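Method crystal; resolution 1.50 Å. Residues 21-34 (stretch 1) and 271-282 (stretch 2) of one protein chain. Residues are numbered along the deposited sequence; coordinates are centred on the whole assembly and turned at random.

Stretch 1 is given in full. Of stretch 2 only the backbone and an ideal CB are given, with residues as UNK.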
ATOM      1  N   ASN A  21       5.539  10.699  10.564  1.00 17.76           N
ATOM      2  CA  ASN A  21       4.118  10.993  10.434  1.00 16.39           C
ATOM      3  C   ASN A  21       3.253   9.841  10.955  1.00 15.67           C
ATOM      4  O   ASN A  21       3.233   8.775  10.363  1.00 14.81           O
ATOM      5  CB  ASN A  21       3.806  11.313   8.970  1.00 17.36           C
ATOM      6  CG  ASN A  21       2.410  11.850   8.759  1.00 19.17           C
ATOM      7  OD1 ASN A  21       1.446  11.424   9.394  1.00 19.39           O
ATOM      8  ND2 ASN A  21       2.284  12.774   7.814  1.00 19.60           N
ATOM      9  N   PRO A  22       2.533  10.043  12.076  1.00 15.96           N
ATOM     10  CA  PRO A  22       1.810   8.915  12.690  1.00 15.74           C
ATOM     11  C   PRO A  22       0.390   8.642  12.134  1.00 14.45           C
ATOM     12  O   PRO A  22      -0.343   7.836  12.705  1.00 14.94           O
ATOM     13  CB  PRO A  22       1.729   9.331  14.160  1.00 16.48           C
ATOM     14  CG  PRO A  22       1.716  10.808  14.132  1.00 16.85           C
ATOM     15  CD  PRO A  22       2.389  11.283  12.857  1.00 15.77           C
ATOM     16  N   THR A  23       0.008   9.314  11.049  1.00 13.88           N
ATOM     17  CA  THR A  23      -1.361   9.258  10.517  1.00 13.58           C
ATOM     18  C   THR A  23      -1.711   7.809  10.172  1.00 13.34           C
ATOM     19  O   THR A  23      -2.811   7.332  10.454  1.00 13.09           O
ATOM     20  CB  THR A  23      -1.516  10.184   9.288  1.00 14.43           C
ATOM     21  OG1 THR A  23      -1.211  11.537   9.670  1.00 17.33           O
ATOM     22  CG2 THR A  23      -2.922  10.159   8.786  1.00 15.91           C
ATOM     23  N   VAL A  24      -0.730   7.093   9.617  1.00 12.69           N
ATOM     24  CA  VAL A  24      -0.877   5.669   9.300  1.00 12.40           C
ATOM     25  C   VAL A  24      -1.411   4.868  10.500  1.00 12.36           C
ATOM     26  O   VAL A  24      -2.360   4.110  10.353  1.00 12.87           O
ATOM     27  CB  VAL A  24       0.408   5.029   8.669  1.00 12.73           C
ATOM     28  CG1 VAL A  24       1.629   5.185   9.564  1.00 13.87           C
ATOM     29  CG2 VAL A  24       0.188   3.545   8.341  1.00 12.55           C
ATOM     30  N   ALA A  25      -0.812   5.070  11.668  1.00 12.54           N
ATOM     31  CA  ALA A  25      -1.199   4.321  12.846  1.00 12.77           C
ATOM     32  C   ALA A  25      -2.590   4.741  13.311  1.00 12.31           C
ATOM     33  O   ALA A  25      -3.419   3.904  13.657  1.00 11.48           O
ATOM     34  CB  ALA A  25      -0.170   4.512  13.949  1.00 13.95           C
ATOM     35  N   MET A  26      -2.842   6.043  13.301  1.00 12.12           N
ATOM     36  CA  MET A  26      -4.137   6.545  13.703  1.00 12.17           C
ATOM     37  C   MET A  26      -5.263   5.977  12.815  1.00 11.62           C
ATOM     38  O   MET A  26      -6.249   5.409  13.287  1.00 12.95           O
ATOM     39  CB  MET A  26      -4.127   8.067  13.699  1.00 12.88           C
ATOM     40  CG  MET A  26      -5.440   8.664  14.160  1.00 13.15           C
ATOM     41  SD  MET A  26      -5.505  10.437  13.954  1.00 14.65           S
ATOM     42  CE  MET A  26      -5.610  10.619  12.178  1.00 14.51           C
ATOM     43  N   VAL A  27      -5.102   6.136  11.514  1.00 11.49           N
ATOM     44  CA  VAL A  27      -6.135   5.771  10.574  1.00 11.39           C
ATOM     45  C   VAL A  27      -6.324   4.247  10.575  1.00 11.57           C
ATOM     46  O   VAL A  27      -7.442   3.803  10.593  1.00 11.42           O
ATOM     47  CB  VAL A  27      -5.808   6.319   9.167  1.00 11.31           C
ATOM     48  CG1 VAL A  27      -6.777   5.770   8.140  1.00 12.11           C
ATOM     49  CG2 VAL A  27      -5.882   7.844   9.192  1.00 12.46           C
ATOM     50  N   GLU A  28      -5.246   3.470  10.634  1.00 11.54           N
ATOM     51  CA  GLU A  28      -5.382   2.008  10.598  1.00 11.86           C
ATOM     52  C   GLU A  28      -6.000   1.511  11.895  1.00 11.60           C
ATOM     53  O   GLU A  28      -6.747   0.525  11.865  1.00 11.69           O
ATOM     54  CB  GLU A  28      -4.066   1.319  10.270  1.00 11.29           C
ATOM     55  CG  GLU A  28      -3.714   1.495   8.797  1.00 12.56           C
ATOM     56  CD  GLU A  28      -2.571   0.628   8.335  1.00 13.35           C
ATOM     57  OE1 GLU A  28      -1.793   0.139   9.184  1.00 14.49           O
ATOM     58  OE2 GLU A  28      -2.440   0.428   7.111  1.00 13.40           O
ATOM     59  N   ALA A  29      -5.757   2.214  13.004  1.00 11.98           N
ATOM     60  CA  ALA A  29      -6.434   1.833  14.250  1.00 12.00           C
ATOM     61  C   ALA A  29      -7.953   1.977  14.084  1.00 12.44           C
ATOM     62  O   ALA A  29      -8.743   1.105  14.501  1.00 11.43           O
ATOM     63  CB  ALA A  29      -5.904   2.650  15.405  1.00 12.08           C
ATOM     64  N   GLY A  30      -8.362   3.055  13.420  1.00 11.66           N
ATOM     65  CA  GLY A  30      -9.753   3.268  13.046  1.00 11.64           C
ATOM     66  C   GLY A  30     -10.303   2.203  12.113  1.00 11.66           C
ATOM     67  O   GLY A  30     -11.376   1.662  12.361  1.00 11.47           O
ATOM     68  N   TYR A  31      -9.553   1.886  11.057  1.00 11.61           N
ATOM     69  CA  TYR A  31      -9.960   0.824  10.134  1.00 12.19           C
ATOM     70  C   TYR A  31     -10.188  -0.509  10.876  1.00 12.00           C
ATOM     71  O   TYR A  31     -11.190  -1.182  10.652  1.00 12.82           O
ATOM     72  CB  TYR A  31      -8.913   0.599   9.042  1.00 11.86           C
ATOM     73  CG  TYR A  31      -8.766   1.680   7.970  1.00 11.44           C
ATOM     74  CD1 TYR A  31      -9.808   2.557   7.646  1.00 11.94           C
ATOM     75  CD2 TYR A  31      -7.569   1.805   7.283  1.00 11.27           C
ATOM     76  CE1 TYR A  31      -9.644   3.504   6.643  1.00 11.58           C
ATOM     77  CE2 TYR A  31      -7.395   2.755   6.284  1.00 10.77           C
ATOM     78  CZ  TYR A  31      -8.436   3.607   5.973  1.00 11.40           C
ATOM     79  OH  TYR A  31      -8.279   4.587   4.995  1.00 12.09           O
ATOM     80  N   HIS A  32      -9.257  -0.851  11.768  1.00 13.08           N
ATOM     81  CA  HIS A  32      -9.291  -2.140  12.472  1.00 15.00           C
ATOM     82  C   HIS A  32     -10.478  -2.193  13.424  1.00 14.66           C
ATOM     83  O   HIS A  32     -11.173  -3.193  13.483  1.00 16.06           O
ATOM     84  CB  HIS A  32      -7.972  -2.378  13.192  1.00 17.47           C
ATOM     85  CG  HIS A  32      -7.905  -3.691  13.904  1.00 22.23           C
ATOM     86  ND1 HIS A  32      -7.693  -4.883  13.244  1.00 24.94           N
ATOM     87  CD2 HIS A  32      -8.036  -4.003  15.216  1.00 25.07           C
ATOM     88  CE1 HIS A  32      -7.673  -5.871  14.121  1.00 26.20           C
ATOM     89  NE2 HIS A  32      -7.883  -5.365  15.323  1.00 27.46           N
ATOM     90  N   HIS A  33     -10.745  -1.080  14.114  1.00 13.73           N
ATOM     91  CA  HIS A  33     -11.863  -1.008  15.048  1.00 14.22           C
ATOM     92  C   HIS A  33     -13.190  -1.209  14.316  1.00 14.49           C
ATOM     93  O   HIS A  33     -14.121  -1.856  14.864  1.00 15.63           O
ATOM     94  CB  HIS A  33     -11.817   0.336  15.803  1.00 13.79           C
ATOM     95  CG  HIS A  33     -12.857   0.480  16.883  1.00 15.39           C
ATOM     96  ND1 HIS A  33     -14.156   0.863  16.624  1.00 16.33           N
ATOM     97  CD2 HIS A  33     -12.768   0.320  18.223  1.00 16.77           C
ATOM     98  CE1 HIS A  33     -14.831   0.919  17.763  1.00 17.07           C
ATOM     99  NE2 HIS A  33     -14.005   0.611  18.746  1.00 16.65           N
ATOM    100  N   ALA A  34     -13.284  -0.685  13.094  1.00 14.67           N
ATOM    101  CA  ALA A  34     -14.512  -0.778  12.260  1.00 14.77           C
ATOM    102  C   ALA A  34     -14.657  -2.134  11.586  1.00 15.75           C
ATOM    103  O   ALA A  34     -15.716  -2.430  11.035  1.00 17.91           O
ATOM    104  CB  ALA A  34     -14.551   0.326  11.201  1.00 15.01           C
ATOM    105  N   UNK A 271     -12.472   7.743  19.480  1.00 12.48           N
ATOM    106  CA  UNK A 271     -11.808   7.330  20.716  1.00 11.69           C
ATOM    107  C   UNK A 271     -10.548   6.490  20.471  1.00 11.50           C
ATOM    108  O   UNK A 271      -9.497   6.759  21.049  1.00 12.07           O
ATOM    109  CB  UNK A 271     -12.788   6.537  21.583  1.00 11.69           C
ATOM    110  N   UNK A 272     -10.631   5.496  19.588  1.00 12.43           N
ATOM    111  CA  UNK A 272      -9.474   4.642  19.348  1.00 12.72           C
ATOM    112  C   UNK A 272      -8.390   5.359  18.542  1.00 11.93           C
ATOM    113  O   UNK A 272      -7.189   5.132  18.785  1.00 11.96           O
ATOM    114  CB  UNK A 272      -9.907   3.368  18.619  1.00 12.72           C
ATOM    115  N   UNK A 273      -8.813   6.274  17.669  1.00 11.84           N
ATOM    116  CA  UNK A 273      -7.856   7.063  16.922  1.00 11.22           C
ATOM    117  C   UNK A 273      -7.066   7.972  17.874  1.00 11.08           C
ATOM    118  O   UNK A 273      -5.829   8.035  17.815  1.00 10.95           O
ATOM    119  CB  UNK A 273      -8.567   7.888  15.848  1.00 11.22           C
ATOM    120  N   UNK A 274      -7.786   8.618  18.787  1.00 10.64           N
ATOM    121  CA  UNK A 274      -7.190   9.496  19.786  1.00 11.61           C
ATOM    122  C   UNK A 274      -6.253   8.759  20.711  1.00 11.41           C
ATOM    123  O   UNK A 274      -5.129   9.203  20.936  1.00 12.16           O
ATOM    124  CB  UNK A 274      -8.283  10.184  20.606  1.00 11.61           C
ATOM    125  N   UNK A 275      -6.704   7.612  21.223  1.00 12.02           N
ATOM    126  CA  UNK A 275      -5.862   6.822  22.116  1.00 12.25           C
ATOM    127  C   UNK A 275      -4.585   6.359  21.429  1.00 11.85           C
ATOM    128  O   UNK A 275      -3.517   6.377  22.044  1.00 11.51           O
ATOM    129  CB  UNK A 275      -6.638   5.611  22.639  1.00 12.25           C
ATOM    130  N   UNK A 276      -4.678   6.035  20.131  1.00 12.08           N
ATOM    131  CA  UNK A 276      -3.500   5.666  19.338  1.00 12.46           C
ATOM    132  C   UNK A 276      -2.448   6.805  19.301  1.00 12.15           C
ATOM    133  O   UNK A 276      -1.247   6.564  19.507  1.00 13.68           O
ATOM    134  CB  UNK A 276      -3.929   5.305  17.915  1.00 12.46           C
ATOM    135  N   UNK A 277      -2.904   8.034  19.048  1.00 12.57           N
ATOM    136  CA  UNK A 277      -2.021   9.202  19.088  1.00 13.53           C
ATOM    137  C   UNK A 277      -1.488   9.479  20.502  1.00 14.22           C
ATOM    138  O   UNK A 277      -0.300   9.768  20.664  1.00 15.12           O
ATOM    139  CB  UNK A 277      -2.765  10.433  18.566  1.00 13.53           C
ATOM    140  N   UNK A 278      -2.326   9.325  21.527  1.00 14.74           N
ATOM    141  CA  UNK A 278      -1.852   9.517  22.918  1.00 16.63           C
ATOM    142  C   UNK A 278      -0.724   8.540  23.247  1.00 15.47           C
ATOM    143  O   UNK A 278       0.300   8.940  23.840  1.00 16.63           O
ATOM    144  CB  UNK A 278      -3.002   9.334  23.910  1.00 16.63           C
ATOM    145  N   UNK A 279      -0.875   7.274  22.827  1.00 15.85           N
ATOM    146  CA  UNK A 279       0.180   6.270  23.035  1.00 16.73           C
ATOM    147  C   UNK A 279       1.477   6.587  22.287  1.00 16.45           C
ATOM    148  O   UNK A 279       2.570   6.453  22.855  1.00 17.69           O
ATOM    149  CB  UNK A 279      -0.327   4.894  22.598  1.00 16.73           C
ATOM    150  N   UNK A 280       1.353   7.004  21.025  1.00 16.70           N
ATOM    151  CA  UNK A 280       2.500   7.406  20.198  1.00 17.11           C
ATOM    152  C   UNK A 280       3.256   8.587  20.821  1.00 18.60           C
ATOM    153  O   UNK A 280       4.489   8.577  20.870  1.00 20.48           O
ATOM    154  CB  UNK A 280       2.031   7.774  18.789  1.00 17.11           C
ATOM    155  N   UNK A 281       2.513   9.586  21.294  1.00 18.17           N
ATOM    156  CA  UNK A 281       3.103  10.794  21.864  1.00 19.30           C
ATOM    157  C   UNK A 281       3.679  10.592  23.261  1.00 21.37           C
ATOM    158  O   UNK A 281       4.517  11.393  23.697  1.00 22.93           O
ATOM    159  CB  UNK A 281       2.051  11.904  21.908  1.00 19.30           C
ATOM    160  N   UNK A 282       3.218   9.547  23.951  1.00 22.31           N
ATOM    161  CA  UNK A 282       3.645   9.237  25.322  1.00 23.92           C
ATOM    162  C   UNK A 282       3.032  10.149  26.373  1.00 25.72           C
ATOM    163  O   UNK A 282       1.861  10.535  26.311  1.00 27.29           O
ATOM    164  CB  UNK A 282       5.170   9.321  25.418  1.00 23.92           C
TER

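The backbone of stretch 2 is helical through position 281 and runs roughly antiparallel to the helix of stretch 1, which begins at Thr-23, the axes crossing at 144° and approaching to 8.2 Å.

Position 271 points sideways with nothing of stretch 1 near its CB, so many residues would serve; it is Ala-271.

At 272 the CB points toward stretch 1, 4.2 Å from His-33 CD2. A medium aliphatic, or a polar group able to meet the imidazole, would suit. Val-272 sets CG2 3.2 Å from His-33 CD2, a tight contact oblique to the ring, while its CG1 lies 4.4 Å from Ala-29 CB.

Position 273 sits where the backbones come nearest, its CA facing that of Met-26. Its CB points sideways, 3.6 Å from Met-26 CG, and Gly-30 leaves a groove beside it. A flexible apolar chain such as methionine or leucine could follow that groove. Met-273 does so: its CG lies 3.6 Å from Met-26 O and 4.1 Å from Gly-30 CA, and its CE reaches within 4.5 Å of Val-27 CA.

Position 274 points away, and 275 is out of reach; both are loosely constrained from this side. They are Ala-274 and Gln-275, the latter giving a weak hydrogen bond from NE2 to OD1 of the residue at 279, 2.9 Å away.

At 276 the CA-to-CB bond points toward stretch 1, its CB 4.2 Å from Ala-29 CB and 4.4 Å from Met-26 CA. Alanine, serine, threonine or valine would suit this narrow space. Thr-276 places CG2 4.0 Å from Ala-25 CB, and OG1 3.2 Å from Ala-29 CB. That hydroxyl finds no partner across the interface; it donates to its own helix, OG1 to Val-272 O at 2.7 Å.

From 277 the CB points sideways, so a longer apolar chain is needed to reach Met-26 and Pro-22. Leu-277 brings CD1 to 3.7 Å from Met-26 SD and CD2 to 4.1 Å from Pro-22 CG.

Positions 278 and 279 are out of reach and could be polar: Glu-278 and Asn-279.

Position 280 points toward Pro-22, whose CB is 4.9 Å from its own CB, favouring a branched or long aliphatic. Ile-280 extends CD1 to 3.7 Å from Ala-25 CB and 3.9 Å from Pro-22 CB.

Position 281 points sideways; only a large side chain could reach back. Phe-281 touches Pro-22 CG with CE1 at 4.5 Å.

At 282 a phi of 75° favours glycine, and Gly-282 is found.

Stretch 2, residues 271-282: AVMAQTLENIFG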
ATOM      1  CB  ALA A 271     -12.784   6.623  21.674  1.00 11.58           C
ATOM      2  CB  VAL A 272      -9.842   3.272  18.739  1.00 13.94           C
ATOM      3  CG1 VAL A 272      -8.696   2.277  18.850  1.00 15.40           C
ATOM      4  CG2 VAL A 272     -10.993   2.678  19.495  1.00 17.83           C
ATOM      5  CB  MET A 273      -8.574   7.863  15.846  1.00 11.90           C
ATOM      6  CG  MET A 273      -9.121   6.933  14.777  1.00 13.26           C
ATOM      7  SD  MET A 273     -10.197   7.782  13.623  1.00 15.81           S
ATOM      8  CE  MET A 273      -8.969   8.594  12.597  1.00 15.26           C
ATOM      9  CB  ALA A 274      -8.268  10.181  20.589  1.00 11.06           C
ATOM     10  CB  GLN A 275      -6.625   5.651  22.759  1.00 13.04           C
ATOM     11  CG  GLN A 275      -5.871   4.982  23.937  1.00 15.05           C
ATOM     12  CD  GLN A 275      -5.383   5.957  25.022  1.00 17.03           C
ATOM     13  OE1 GLN A 275      -6.011   6.969  25.306  1.00 20.61           O
ATOM     14  NE2 GLN A 275      -4.237   5.651  25.624  1.00 18.78           N
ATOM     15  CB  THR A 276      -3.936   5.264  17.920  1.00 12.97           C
ATOM     16  OG1 THR A 276      -4.801   4.128  18.015  1.00 14.40           O
ATOM     17  CG2 THR A 276      -2.754   4.913  17.020  1.00 13.60           C
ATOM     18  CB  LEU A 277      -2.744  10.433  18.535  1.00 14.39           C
ATOM     19  CG  LEU A 277      -3.071  10.547  17.048  1.00 14.31           C
ATOM     20  CD1 LEU A 277      -3.689  11.924  16.832  1.00 14.36           C
ATOM     21  CD2 LEU A 277      -1.826  10.389  16.185  1.00 15.08           C
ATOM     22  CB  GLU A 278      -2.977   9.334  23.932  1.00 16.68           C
ATOM     23  CG  GLU A 278      -4.157  10.294  23.817  1.00 19.71           C
ATOM     24  CD  GLU A 278      -3.984  11.631  24.531  1.00 21.83           C
ATOM     25  OE1 GLU A 278      -2.938  11.894  25.152  1.00 23.64           O
ATOM     26  OE2 GLU A 278      -4.930  12.444  24.464  1.00 24.45           O
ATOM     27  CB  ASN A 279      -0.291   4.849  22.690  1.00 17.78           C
ATOM     28  CG  ASN A 279      -1.375   4.322  23.627  1.00 19.48           C
ATOM     29  OD1 ASN A 279      -1.602   4.860  24.702  1.00 22.16           O
ATOM     30  ND2 ASN A 279      -2.030   3.229  23.216  1.00 21.50           N
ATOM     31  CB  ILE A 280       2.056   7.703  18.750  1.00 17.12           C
ATOM     32  CG1 ILE A 280       1.701   6.402  18.034  1.00 16.63           C
ATOM     33  CG2 ILE A 280       3.164   8.390  17.953  1.00 16.65           C
ATOM     34  CD1 ILE A 280       0.795   6.600  16.842  1.00 16.61           C
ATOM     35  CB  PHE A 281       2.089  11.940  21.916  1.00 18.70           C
ATOM     36  CG  PHE A 281       1.593  12.408  20.576  1.00 19.19           C
ATOM     37  CD1 PHE A 281       2.348  12.257  19.406  1.00 19.72           C
ATOM     38  CD2 PHE A 281       0.346  13.025  20.489  1.00 19.90           C
ATOM     39  CE1 PHE A 281       1.860  12.702  18.186  1.00 19.37           C
ATOM     40  CE2 PHE A 281      -0.150  13.466  19.274  1.00 19.57           C
ATOM     41  CZ  PHE A 281       0.612  13.313  18.125  1.00 20.52           C
TER
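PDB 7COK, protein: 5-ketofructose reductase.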